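Local atomic coordinates of mRNA transport regulator MTR2 (Candida albicans, PDB entry 1Q42), a protein that affects the transport of mRNA from the nucleus to the cytoplasm and interacts with the export factor Mex67. Residues Q97-S102 with V127-S132; S162-D167 with T191-D196; R35-L40 with S101-T106; L42-P47 with E56-Q61. All blocks are in the same frame, centred on the assembly; numbering follows the deposited sequence.

Interaction 1. Residues Q97-S102 with V127-S132; sequences QTPLSS and VRFDQS
Phe129 lies across from Ser101 as a non-hydrogen-bonded antiparallel pair, with their CA atoms 4.6 Å apart and both side chains on one face of the sheet. Followed outward, the Phe129 side chain first brings CB near Leu100 O. Next, CD1 meets Pro99 O at 3.5 Å; this carbonyl oxygen sits at the ring edge, in its plane. CE1 then packs against Ser101 CB at 3.7 Å, with Thr98 CB also close to it. The course from CB through CD1 to CE1 is thus the side turned to residues 97-102; beyond it, Phe190 of strand 183-192 touches the ring and Phe164 meets it edge-to-face.

The neighbouring pair, Ser102 with Arg128, is hydrogen-bonded both ways: Ser102 N reaches Arg128 O at 2.9 Å, while Arg128 N donates to Ser102 O at 3.1 Å. On their shared face a water links Ser102 OG to Arg128 NE, lying at the guanidinium edge. Beyond the paired residues, Asp130 N donates to Leu100 O at 2.9 Å. Its carboxylate, anti to the backbone N (chi1 -171°), bends back in an Asx turn, OD1 accepting from Ser132 N and also from Ile159 N. The other oxygen, OD2, receives Ser132 OG and a water that also accepts from Leu100 N. Backbone bonds therefore set the register of this hairpin end, while the aspartate, gripped by several donors, ties the departing loop to it.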
loop_
_atom_site.group_PDB
_atom_site.type_symbol
_atom_site.label_atom_id
_atom_site.label_comp_id
_atom_site.label_asym_id
_atom_site.label_seq_id
_atom_site.Cartn_x
_atom_site.Cartn_y
_atom_site.Cartn_z
ATOM N N GLN A 97 2.853 3.939 10.785
ATOM C CA GLN A 97 3.889 4.782 11.394
ATOM C C GLN A 97 4.620 5.713 10.413
ATOM O O GLN A 97 5.348 6.610 10.848
ATOM C CB GLN A 97 4.908 3.939 12.170
ATOM C CG GLN A 97 4.328 3.047 13.267
ATOM C CD GLN A 97 3.385 3.781 14.221
ATOM O OE1 GLN A 97 3.797 4.706 14.912
ATOM N NE2 GLN A 97 2.115 3.365 14.248
ATOM N N THR A 98 4.410 5.549 9.109
ATOM C CA THR A 98 4.954 6.500 8.137
ATOM C C THR A 98 4.167 7.811 8.176
ATOM O O THR A 98 2.981 7.827 8.500
ATOM C CB THR A 98 4.937 5.946 6.673
ATOM O OG1 THR A 98 3.588 5.703 6.223
ATOM C CG2 THR A 98 5.642 4.605 6.557
ATOM N N PRO A 99 4.807 8.915 7.810
ATOM C CA PRO A 99 4.046 10.133 7.538
ATOM C C PRO A 99 3.128 9.886 6.354
ATOM O O PRO A 99 3.310 8.929 5.599
ATOM C CB PRO A 99 5.122 11.178 7.193
ATOM C CG PRO A 99 6.429 10.552 7.609
ATOM C CD PRO A 99 6.249 9.084 7.558
ATOM N N LEU A 100 2.145 10.761 6.179
ATOM C CA LEU A 100 1.241 10.632 5.055
ATOM C C LEU A 100 2.062 10.587 3.772
ATOM O O LEU A 100 3.026 11.314 3.641
ATOM C CB LEU A 100 0.296 11.829 4.992
ATOM C CG LEU A 100 -0.794 11.787 3.920
ATOM C CD1 LEU A 100 -1.680 10.563 4.106
ATOM C CD2 LEU A 100 -1.604 13.073 3.957
ATOM N N SER A 101 1.641 9.744 2.841
ATOM C CA SER A 101 2.337 9.522 1.588
ATOM C C SER A 101 1.520 9.971 0.377
ATOM O O SER A 101 0.282 10.067 0.415
ATOM C CB SER A 101 2.679 8.037 1.458
ATOM O OG SER A 101 1.517 7.220 1.576
ATOM N N SER A 102 2.229 10.216 -0.718
ATOM C CA SER A 102 1.612 10.512 -2.008
ATOM C C SER A 102 2.423 9.818 -3.114
ATOM O O SER A 102 3.542 10.233 -3.434
ATOM C CB SER A 102 1.565 12.012 -2.230
ATOM O OG SER A 102 1.068 12.333 -3.525
ATOM N N VAL A 127 7.251 8.315 -4.779
ATOM C CA VAL A 127 6.485 8.590 -3.570
ATOM C C VAL A 127 7.185 9.660 -2.766
ATOM O O VAL A 127 8.405 9.694 -2.702
ATOM C CB VAL A 127 6.233 7.302 -2.723
ATOM C CG1 VAL A 127 7.510 6.732 -2.140
ATOM C CG2 VAL A 127 5.262 7.560 -1.576
ATOM N N ARG A 128 6.402 10.543 -2.160
ATOM C CA ARG A 128 6.934 11.487 -1.202
ATOM C C ARG A 128 6.089 11.500 0.055
ATOM O O ARG A 128 4.969 10.964 0.079
ATOM C CB ARG A 128 7.057 12.882 -1.796
ATOM C CG ARG A 128 5.846 13.425 -2.473
ATOM C CD ARG A 128 6.224 14.625 -3.331
ATOM N NE ARG A 128 5.067 15.254 -3.939
ATOM C CZ ARG A 128 5.137 16.284 -4.776
ATOM N NH1 ARG A 128 6.313 16.798 -5.127
ATOM N NH2 ARG A 128 4.022 16.786 -5.290
ATOM N N PHE A 129 6.646 12.103 1.097
ATOM C CA PHE A 129 6.055 12.046 2.434
ATOM C C PHE A 129 5.953 13.407 3.079
ATOM O O PHE A 129 6.762 14.305 2.823
ATOM C CB PHE A 129 6.869 11.126 3.354
ATOM C CG PHE A 129 6.940 9.715 2.884
ATOM C CD1 PHE A 129 6.012 8.774 3.337
ATOM C CD2 PHE A 129 7.955 9.300 2.021
ATOM C CE1 PHE A 129 6.084 7.471 2.902
ATOM C CE2 PHE A 129 8.026 8.001 1.587
ATOM C CZ PHE A 129 7.086 7.077 2.039
ATOM N N ASP A 130 4.944 13.531 3.932
ATOM C CA ASP A 130 4.663 14.734 4.704
ATOM C C ASP A 130 5.814 15.034 5.667
ATOM O O ASP A 130 6.186 14.191 6.479
ATOM C CB ASP A 130 3.355 14.502 5.485
ATOM C CG ASP A 130 2.821 15.738 6.167
ATOM O OD1 ASP A 130 3.228 16.863 5.814
ATOM O OD2 ASP A 130 1.948 15.659 7.061
ATOM N N GLN A 131 6.346 16.252 5.571
ATOM C CA GLN A 131 7.473 16.720 6.373
ATOM C C GLN A 131 7.005 17.681 7.459
ATOM O O GLN A 131 7.835 18.255 8.173
ATOM C CB GLN A 131 8.491 17.451 5.491
ATOM C CG GLN A 131 8.908 16.686 4.257
ATOM C CD GLN A 131 9.779 15.491 4.580
ATOM O OE1 GLN A 131 10.821 15.637 5.231
ATOM N NE2 GLN A 131 9.368 14.305 4.118
ATOM N N SER A 132 5.688 17.857 7.581
ATOM C CA SER A 132 5.109 18.806 8.539
ATOM C C SER A 132 5.504 18.502 9.977
ATOM O O SER A 132 5.628 19.426 10.797
ATOM C CB SER A 132 3.579 18.819 8.426
ATOM O OG SER A 132 3.025 17.559 8.786
HETATM O O HOH W 1 1.638 13.128 8.015
HETATM O O HOH W 2 2.055 14.757 -3.975
#

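Interaction 2. Residues S162-D167 with T191-D196; sequences SWFGVD and TYVPND
Gly165 pairs with Tyr192 in an antiparallel ladder that is broken by a classic beta bulge, Thr191 and Tyr192 both facing the glycine. The evidence is in the bonds: Gly165 N donates to Tyr192 O at 3.0 Å, whereas Gly165 O accepts from Thr191 N at 2.8 Å and only weakly from Tyr192 N. Thr191 N approaches from well above the carbonyl plane, 55° out of it. The bulge falls where strand 183-192 of the NTF2-like fold ends beside strand 164-173. Thr191 OG1 lies over the Gly165 carbonyl group, 3.2 Å from Gly165 C.

Past the bulge the chain is held by side chains. Pro194 sets its ring across Phe164 at about a right angle, and its CD stands 3.4 Å from the ring centroid, only 6° off the normal, a CH-pi contact over the middle of the face. Val193 CG1 adds an oblique contact at Phe164 CE1. The Tyr192 ring turns its edge to Trp163 O, which lies in the ring plane. At the other end, Thr191 CG2 rests against Asp167 CB, and a water joins Thr191 OG1 to Asp167 OD1, which is also bonded to Ser124 OG. The last modelled residue closes the contact: Ser162 OG donates to Asp196 OD2 at 2.7 Å on its syn side, while a water bridges Ser162 N to Asp196 OD1.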
loop_
_atom_site.group_PDB
_atom_site.type_symbol
_atom_site.label_atom_id
_atom_site.label_comp_id
_atom_site.label_asym_id
_atom_site.label_seq_id
_atom_site.Cartn_x
_atom_site.Cartn_y
_atom_site.Cartn_z
ATOM N N SER A 162 11.104 15.305 -0.653
ATOM C CA SER A 162 11.745 14.841 -1.884
ATOM C C SER A 162 11.195 13.486 -2.341
ATOM O O SER A 162 10.752 12.669 -1.520
ATOM C CB SER A 162 13.255 14.727 -1.671
ATOM O OG SER A 162 13.823 15.999 -1.339
ATOM N N TRP A 163 11.238 13.262 -3.651
ATOM C CA TRP A 163 10.816 11.995 -4.249
ATOM C C TRP A 163 11.740 10.822 -3.894
ATOM O O TRP A 163 12.989 10.924 -3.994
ATOM C CB TRP A 163 10.739 12.099 -5.771
ATOM C CG TRP A 163 9.623 12.981 -6.347
ATOM C CD1 TRP A 163 9.786 14.106 -7.108
ATOM C CD2 TRP A 163 8.206 12.772 -6.249
ATOM N NE1 TRP A 163 8.561 14.612 -7.473
ATOM C CE2 TRP A 163 7.576 13.813 -6.954
ATOM C CE3 TRP A 163 7.397 11.825 -5.606
ATOM C CZ2 TRP A 163 6.180 13.927 -7.050
ATOM C CZ3 TRP A 163 6.001 11.938 -5.721
ATOM C CH2 TRP A 163 5.418 12.986 -6.426
ATOM N N PHE A 164 11.092 9.732 -3.474
ATOM C CA PHE A 164 11.676 8.417 -3.351
ATOM C C PHE A 164 11.274 7.658 -4.612
ATOM O O PHE A 164 10.220 7.903 -5.163
ATOM C CB PHE A 164 11.052 7.612 -2.207
ATOM C CG PHE A 164 11.424 8.066 -0.825
ATOM C CD1 PHE A 164 12.017 7.179 0.044
ATOM C CD2 PHE A 164 11.112 9.332 -0.368
ATOM C CE1 PHE A 164 12.326 7.556 1.349
ATOM C CE2 PHE A 164 11.427 9.721 0.924
ATOM C CZ PHE A 164 12.030 8.822 1.785
ATOM N N GLY A 165 12.090 6.691 -5.007
ATOM C CA GLY A 165 11.699 5.718 -5.999
ATOM C C GLY A 165 11.195 4.469 -5.316
ATOM O O GLY A 165 11.734 4.063 -4.298
ATOM N N VAL A 166 10.163 3.858 -5.896
ATOM C CA VAL A 166 9.585 2.618 -5.394
ATOM C C VAL A 166 9.356 1.608 -6.534
ATOM O O VAL A 166 8.926 1.977 -7.619
ATOM C CB VAL A 166 8.216 2.857 -4.710
ATOM C CG1 VAL A 166 7.701 1.533 -4.103
ATOM C CG2 VAL A 166 8.334 3.878 -3.633
ATOM N N ASP A 167 9.663 0.341 -6.272
ATOM C CA ASP A 167 9.300 -0.763 -7.170
ATOM C C ASP A 167 8.435 -1.714 -6.373
ATOM O O ASP A 167 8.736 -2.007 -5.211
ATOM C CB ASP A 167 10.556 -1.512 -7.642
ATOM C CG ASP A 167 11.055 -1.054 -9.000
ATOM O OD1 ASP A 167 10.586 -0.019 -9.527
ATOM O OD2 ASP A 167 11.995 -1.656 -9.595
ATOM N N THR A 191 13.710 2.024 -4.233
ATOM C CA THR A 191 14.838 1.933 -5.164
ATOM C C THR A 191 15.685 3.197 -5.191
ATOM O O THR A 191 16.803 3.185 -5.735
ATOM C CB THR A 191 14.317 1.667 -6.564
ATOM O OG1 THR A 191 13.362 2.688 -6.918
ATOM C CG2 THR A 191 13.556 0.367 -6.614
ATOM N N TYR A 192 15.156 4.280 -4.623
ATOM C CA TYR A 192 15.934 5.490 -4.339
ATOM C C TYR A 192 15.415 6.153 -3.073
ATOM O O TYR A 192 14.213 6.391 -2.937
ATOM C CB TYR A 192 15.872 6.489 -5.499
ATOM C CG TYR A 192 16.539 7.787 -5.144
ATOM C CD1 TYR A 192 17.927 7.902 -5.187
ATOM C CD2 TYR A 192 15.805 8.879 -4.704
ATOM C CE1 TYR A 192 18.561 9.085 -4.817
ATOM C CE2 TYR A 192 16.427 10.057 -4.326
ATOM C CZ TYR A 192 17.809 10.161 -4.402
ATOM O OH TYR A 192 18.454 11.324 -4.045
ATOM N N VAL A 193 16.340 6.490 -2.176
ATOM C CA VAL A 193 16.005 7.167 -0.936
ATOM C C VAL A 193 16.799 8.472 -0.863
ATOM O O VAL A 193 18.033 8.447 -0.915
ATOM C CB VAL A 193 16.370 6.287 0.286
ATOM C CG1 VAL A 193 16.144 7.052 1.595
ATOM C CG2 VAL A 193 15.570 5.007 0.263
ATOM N N PRO A 194 16.120 9.607 -0.766
ATOM C CA PRO A 194 16.828 10.893 -0.685
ATOM C C PRO A 194 17.569 11.076 0.654
ATOM O O PRO A 194 17.131 10.570 1.682
ATOM C CB PRO A 194 15.712 11.929 -0.870
ATOM C CG PRO A 194 14.443 11.220 -0.462
ATOM C CD PRO A 194 14.655 9.770 -0.740
ATOM N N ASN A 195 18.678 11.812 0.625
ATOM C CA ASN A 195 19.536 11.968 1.804
ATOM C C ASN A 195 18.894 12.800 2.910
ATOM O O ASN A 195 19.282 12.686 4.075
ATOM C CB ASN A 195 20.868 12.641 1.434
ATOM C CG ASN A 195 21.624 11.914 0.334
ATOM O OD1 ASN A 195 21.203 10.861 -0.149
ATOM N ND2 ASN A 195 22.748 12.493 -0.081
ATOM N N ASP A 196 17.909 13.618 2.540
ATOM C CA ASP A 196 17.469 14.756 3.351
ATOM C C ASP A 196 16.331 14.447 4.324
ATOM O O ASP A 196 15.404 13.699 4.005
ATOM C CB ASP A 196 17.080 15.936 2.438
ATOM C CG ASP A 196 16.091 15.543 1.337
ATOM O OD1 ASP A 196 15.275 14.620 1.544
ATOM O OD2 ASP A 196 16.060 16.113 0.226
HETATM O O HOH W 3 12.764 14.887 1.908
HETATM O O HOH W 4 11.728 2.424 -9.135
#

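Interaction 3. Residues R35-L40 with S101-T106; sequences RFLASL and SSHQLT
Leu37 and His103 form the centre of this helix-on-sheet contact, in which helix 35-40 runs nearly antiparallel to strand 101-106, at 164°, with the two axes 8.0 Å apart at closest approach. With chi1 at -65°, Leu37 carries CG beside its own backbone N, and chi2 at 176° sends CD1 on toward Leu105 and leaves CD2 over the imidazole. CD2 sits above one face of that ring, 4.1 Å from the centroid and displaced toward the rim nearest CG and CD2 of His103. The other methyl, CD1, reaches Leu105 CB at 4.0 Å. Leu40 repeats nearly the same conformation one turn later, and its CD1 comes to 3.8 Å from His103 CE1, obliquely to the ring.

Both leucines approach the imidazole from the same side of its plane, yet both of its nitrogens have polar partners beyond the two segments: ND1 is hydrogen-bonded to Asp41 OD1 and NE2 to Tyr188 OH. Bonds at both nitrogens probably fix the ring's rotation. Leu40 O is hydrogen-bonded to Trp95 NE1 and Arg136 NH1. Helix 29-40 accordingly lies on the face of the sheet carrying Ser101, His103 and Leu105; helix 87-96 sets Phe91 against Leu40 of the helix and Trp95 against His103 of the strand, while strand 183-192 receives Phe36 and Leu40.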
loop_
_atom_site.group_PDB
_atom_site.type_symbol
_atom_site.label_atom_id
_atom_site.label_comp_id
_atom_site.label_asym_id
_atom_site.label_seq_id
_atom_site.Cartn_x
_atom_site.Cartn_y
_atom_site.Cartn_z
ATOM N N ARG A 35 -5.995 2.393 -7.221
ATOM C CA ARG A 35 -6.777 2.151 -6.013
ATOM C C ARG A 35 -5.905 1.607 -4.870
ATOM O O ARG A 35 -6.035 2.024 -3.719
ATOM C CB ARG A 35 -7.910 1.167 -6.287
ATOM C CG ARG A 35 -9.128 1.785 -6.901
ATOM C CD ARG A 35 -10.323 0.854 -6.902
ATOM N NE ARG A 35 -10.201 -0.174 -7.934
ATOM C CZ ARG A 35 -10.040 -1.479 -7.726
ATOM N NH1 ARG A 35 -9.955 -1.991 -6.495
ATOM N NH2 ARG A 35 -9.953 -2.290 -8.774
ATOM N N PHE A 36 -5.023 0.673 -5.199
ATOM C CA PHE A 36 -4.068 0.123 -4.228
ATOM C C PHE A 36 -3.191 1.234 -3.634
ATOM O O PHE A 36 -3.089 1.388 -2.422
ATOM C CB PHE A 36 -3.225 -0.956 -4.897
ATOM C CG PHE A 36 -2.085 -1.419 -4.066
ATOM C CD1 PHE A 36 -2.305 -2.197 -2.942
ATOM C CD2 PHE A 36 -0.795 -1.042 -4.380
ATOM C CE1 PHE A 36 -1.243 -2.609 -2.163
ATOM C CE2 PHE A 36 0.271 -1.458 -3.598
ATOM C CZ PHE A 36 0.040 -2.234 -2.497
ATOM N N LEU A 37 -2.612 2.066 -4.492
ATOM C CA LEU A 37 -1.800 3.186 -4.020
ATOM C C LEU A 37 -2.601 4.207 -3.216
ATOM O O LEU A 37 -2.109 4.735 -2.224
ATOM C CB LEU A 37 -1.098 3.871 -5.203
ATOM C CG LEU A 37 -0.066 2.980 -5.911
ATOM C CD1 LEU A 37 0.528 3.661 -7.139
ATOM C CD2 LEU A 37 1.047 2.511 -4.953
ATOM N N ALA A 38 -3.828 4.505 -3.634
ATOM C CA ALA A 38 -4.688 5.425 -2.862
ATOM C C ALA A 38 -4.923 4.939 -1.433
ATOM O O ALA A 38 -4.984 5.740 -0.482
ATOM C CB ALA A 38 -6.040 5.671 -3.592
ATOM N N SER A 39 -5.024 3.626 -1.286
ATOM C CA SER A 39 -5.208 2.996 0.006
ATOM C C SER A 39 -3.968 3.165 0.906
ATOM O O SER A 39 -4.107 3.230 2.126
ATOM C CB SER A 39 -5.624 1.523 -0.143
ATOM O OG SER A 39 -4.541 0.605 -0.268
ATOM N N LEU A 40 -2.777 3.279 0.315
ATOM C CA LEU A 40 -1.590 3.588 1.103
ATOM C C LEU A 40 -1.524 5.071 1.445
ATOM O O LEU A 40 -0.939 5.441 2.447
ATOM C CB LEU A 40 -0.304 3.185 0.375
ATOM C CG LEU A 40 -0.123 1.725 -0.006
ATOM C CD1 LEU A 40 1.214 1.556 -0.714
ATOM C CD2 LEU A 40 -0.259 0.805 1.208
ATOM N N SER A 101 1.641 9.744 2.841
ATOM C CA SER A 101 2.337 9.522 1.588
ATOM C C SER A 101 1.520 9.971 0.377
ATOM O O SER A 101 0.282 10.067 0.415
ATOM C CB SER A 101 2.679 8.037 1.458
ATOM O OG SER A 101 1.517 7.220 1.576
ATOM N N SER A 102 2.229 10.216 -0.718
ATOM C CA SER A 102 1.612 10.512 -2.008
ATOM C C SER A 102 2.423 9.818 -3.114
ATOM O O SER A 102 3.542 10.233 -3.434
ATOM C CB SER A 102 1.565 12.012 -2.230
ATOM O OG SER A 102 1.068 12.333 -3.525
ATOM N N HIS A 103 1.871 8.732 -3.645
ATOM C CA HIS A 103 2.480 7.932 -4.717
ATOM C C HIS A 103 1.960 8.408 -6.073
ATOM O O HIS A 103 0.783 8.773 -6.214
ATOM C CB HIS A 103 2.073 6.452 -4.610
ATOM C CG HIS A 103 2.703 5.689 -3.480
ATOM N ND1 HIS A 103 2.194 5.689 -2.194
ATOM C CD2 HIS A 103 3.778 4.863 -3.459
ATOM C CE1 HIS A 103 2.939 4.902 -1.431
ATOM N NE2 HIS A 103 3.898 4.376 -2.179
ATOM N N GLN A 104 2.835 8.403 -7.073
ATOM C CA GLN A 104 2.466 8.645 -8.454
ATOM C C GLN A 104 2.929 7.425 -9.256
ATOM O O GLN A 104 4.119 7.130 -9.314
ATOM C CB GLN A 104 3.148 9.926 -8.958
ATOM C CG GLN A 104 2.813 10.318 -10.374
ATOM C CD GLN A 104 3.580 11.548 -10.842
ATOM O OE1 GLN A 104 3.874 12.443 -10.048
ATOM N NE2 GLN A 104 3.909 11.589 -12.132
ATOM N N LEU A 105 1.976 6.692 -9.819
ATOM C CA LEU A 105 2.292 5.531 -10.650
ATOM C C LEU A 105 2.993 6.013 -11.914
ATOM O O LEU A 105 2.524 6.967 -12.544
ATOM C CB LEU A 105 1.005 4.781 -10.983
ATOM C CG LEU A 105 1.088 3.543 -11.888
ATOM C CD1 LEU A 105 1.819 2.430 -11.214
ATOM C CD2 LEU A 105 -0.326 3.056 -12.301
ATOM N N THR A 106 4.137 5.416 -12.272
ATOM C CA THR A 106 4.849 5.848 -13.479
ATOM C C THR A 106 5.008 4.821 -14.607
ATOM O O THR A 106 5.161 5.219 -15.761
ATOM C CB THR A 106 6.210 6.474 -13.133
ATOM O OG1 THR A 106 6.979 5.570 -12.323
ATOM C CG2 THR A 106 6.006 7.768 -12.308
#

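Interaction 4. Residues L42-P47 with E56-Q61; sequences LLYTQP and ESYATQ
Tyr58, Leu42 and Tyr44 bury the most surface where the loop after helix 29-40 folds back on the short helix 55-59, in the helical layer of this NTF2-like fold. Tyr58 reaches across with its ring anti to the backbone N (chi1 172°), and its hydroxyl donates to Leu42 O at 2.5 Å, a short bond with the donor 22° off the carbonyl plane. Arg136 NH1 is hydrogen-bonded to the same hydroxyl, so the phenol oxygen is held from two sources.

Tyr44 turns the edge of its ring toward the face of Tyr58 in an offset edge-to-face pair: centroids 5.5 Å apart, planes at 89°. Its CB also lies over the Tyr58 face, off centre, as a CH-pi contact, while its CD1 packs on Tyr58 CB at 3.7 Å. The Tyr44 hydroxyl is bonded to Asn54 N, just ahead of the helix, which ties down the far end of the side chain.

Leu42 and Tyr58 lie alongside each other, pointing opposite ways, with Leu42 CD2 4.0 Å from Tyr58 CE1. The same methyl meets Gln61 OE1 at 3.6 Å, and the Gln61 amide is steadied by NE2 donating to Ser57 O at 2.7 Å.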
loop_
_atom_site.group_PDB
_atom_site.type_symbol
_atom_site.label_atom_id
_atom_site.label_comp_id
_atom_site.label_asym_id
_atom_site.label_seq_id
_atom_site.Cartn_x
_atom_site.Cartn_y
_atom_site.Cartn_z
ATOM N N LEU A 42 -4.083 7.102 2.031
ATOM C CA LEU A 42 -5.349 7.525 2.632
ATOM C C LEU A 42 -5.181 8.612 3.689
ATOM O O LEU A 42 -4.400 8.468 4.637
ATOM C CB LEU A 42 -6.058 6.301 3.235
ATOM C CG LEU A 42 -7.539 6.446 3.592
ATOM C CD1 LEU A 42 -8.376 6.664 2.336
ATOM C CD2 LEU A 42 -8.029 5.218 4.331
ATOM N N LEU A 43 -5.922 9.710 3.513
ATOM C CA LEU A 43 -5.946 10.790 4.485
ATOM C C LEU A 43 -6.928 10.404 5.590
ATOM O O LEU A 43 -8.020 9.907 5.315
ATOM C CB LEU A 43 -6.378 12.092 3.806
ATOM C CG LEU A 43 -6.458 13.375 4.635
ATOM C CD1 LEU A 43 -5.083 13.933 4.977
ATOM C CD2 LEU A 43 -7.282 14.388 3.856
ATOM N N TYR A 44 -6.518 10.608 6.831
ATOM C CA TYR A 44 -7.358 10.295 7.977
ATOM C C TYR A 44 -8.364 11.417 8.140
ATOM O O TYR A 44 -7.978 12.576 8.214
ATOM C CB TYR A 44 -6.510 10.179 9.235
ATOM C CG TYR A 44 -7.313 10.007 10.505
ATOM C CD1 TYR A 44 -7.893 8.782 10.820
ATOM C CD2 TYR A 44 -7.503 11.073 11.381
ATOM C CE1 TYR A 44 -8.633 8.615 11.985
ATOM C CE2 TYR A 44 -8.235 10.917 12.549
ATOM C CZ TYR A 44 -8.798 9.688 12.842
ATOM O OH TYR A 44 -9.537 9.531 13.991
ATOM N N THR A 45 -9.646 11.062 8.178
ATOM C CA THR A 45 -10.708 12.023 8.435
ATOM C C THR A 45 -11.590 11.489 9.559
ATOM O O THR A 45 -12.166 10.406 9.460
ATOM C CB THR A 45 -11.530 12.332 7.149
ATOM O OG1 THR A 45 -12.688 13.109 7.483
ATOM C CG2 THR A 45 -12.110 11.071 6.508
ATOM N N GLN A 46 -11.661 12.248 10.642
ATOM C CA GLN A 46 -12.465 11.857 11.788
ATOM C C GLN A 46 -13.889 12.360 11.576
ATOM O O GLN A 46 -14.078 13.556 11.400
ATOM C CB GLN A 46 -11.876 12.465 13.061
ATOM C CG GLN A 46 -12.317 11.760 14.335
ATOM C CD GLN A 46 -11.575 12.258 15.557
ATOM O OE1 GLN A 46 -12.191 12.598 16.575
ATOM N NE2 GLN A 46 -10.250 12.297 15.469
ATOM N N PRO A 47 -14.882 11.466 11.581
ATOM C CA PRO A 47 -16.287 11.902 11.571
ATOM C C PRO A 47 -16.570 12.772 12.782
ATOM O O PRO A 47 -16.031 12.495 13.858
ATOM C CB PRO A 47 -17.082 10.590 11.677
ATOM C CG PRO A 47 -16.123 9.501 11.286
ATOM C CD PRO A 47 -14.755 10.001 11.607
ATOM N N GLU A 56 -7.902 1.986 14.714
ATOM C CA GLU A 56 -8.180 0.706 14.078
ATOM C C GLU A 56 -8.922 0.856 12.760
ATOM O O GLU A 56 -8.577 0.182 11.785
ATOM C CB GLU A 56 -8.977 -0.217 15.010
ATOM C CG GLU A 56 -9.242 -1.609 14.436
ATOM C CD GLU A 56 -9.812 -2.568 15.469
ATOM O OE1 GLU A 56 -10.570 -2.109 16.347
ATOM O OE2 GLU A 56 -9.508 -3.777 15.418
ATOM N N SER A 57 -9.933 1.726 12.724
ATOM C CA SER A 57 -10.783 1.860 11.536
ATOM C C SER A 57 -10.028 2.495 10.364
ATOM O O SER A 57 -10.380 2.270 9.206
ATOM C CB SER A 57 -12.056 2.658 11.840
ATOM O OG SER A 57 -11.817 4.046 11.932
ATOM N N TYR A 58 -9.010 3.285 10.679
ATOM C CA TYR A 58 -8.144 3.878 9.657
ATOM C C TYR A 58 -7.080 2.886 9.194
ATOM O O TYR A 58 -6.890 2.673 7.998
ATOM C CB TYR A 58 -7.449 5.123 10.191
ATOM C CG TYR A 58 -6.398 5.694 9.265
ATOM C CD1 TYR A 58 -6.756 6.345 8.088
ATOM C CD2 TYR A 58 -5.047 5.595 9.577
ATOM C CE1 TYR A 58 -5.794 6.869 7.232
ATOM C CE2 TYR A 58 -4.073 6.114 8.724
ATOM C CZ TYR A 58 -4.453 6.762 7.561
ATOM O OH TYR A 58 -3.523 7.284 6.700
ATOM N N ALA A 59 -6.362 2.321 10.147
ATOM C CA ALA A 59 -5.251 1.435 9.835
ATOM C C ALA A 59 -5.691 0.219 9.019
ATOM O O ALA A 59 -4.960 -0.220 8.127
ATOM C CB ALA A 59 -4.552 1.014 11.110
ATOM N N THR A 60 -6.891 -0.317 9.287
ATOM C CA THR A 60 -7.362 -1.501 8.561
ATOM C C THR A 60 -7.721 -1.225 7.099
ATOM O O THR A 60 -7.912 -2.154 6.322
ATOM C CB THR A 60 -8.540 -2.210 9.290
ATOM O OG1 THR A 60 -9.631 -1.304 9.444
ATOM C CG2 THR A 60 -8.149 -2.601 10.698
ATOM N N GLN A 61 -7.807 0.041 6.713
ATOM C CA GLN A 61 -8.039 0.404 5.315
ATOM C C GLN A 61 -6.747 0.531 4.511
ATOM O O GLN A 61 -6.799 0.608 3.295
ATOM C CB GLN A 61 -8.780 1.731 5.226
ATOM C CG GLN A 61 -10.149 1.712 5.865
ATOM C CD GLN A 61 -10.795 3.068 5.834
ATOM O OE1 GLN A 61 -11.226 3.533 4.771
ATOM N NE2 GLN A 61 -10.850 3.725 6.989
#

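Along the chain, interaction 4 is nested inside the loop closed by interaction 3, interaction 1 begins on the stretch where interaction 3 ends, and interaction 2 comes last. Interactions 1 and 3 share Ser101 and Ser102 on strand 101-113 and have centres about 12 Å apart. The centres of interactions 1 and 2 are also about 12 Å apart on the same sheet, where Val127 O and Phe164 N probably hydrogen-bond across neighbouring strands. Interaction 4 stands furthest from interaction 2, their centres about 26 Å apart without touching, but Leu100 packs on Leu42 and Leu43, and Ser39 on Gln61. Together, the four contacts run from strand pairing through helix-on-sheet packing to the outer loop, joining the layers of an NTF2-like fold.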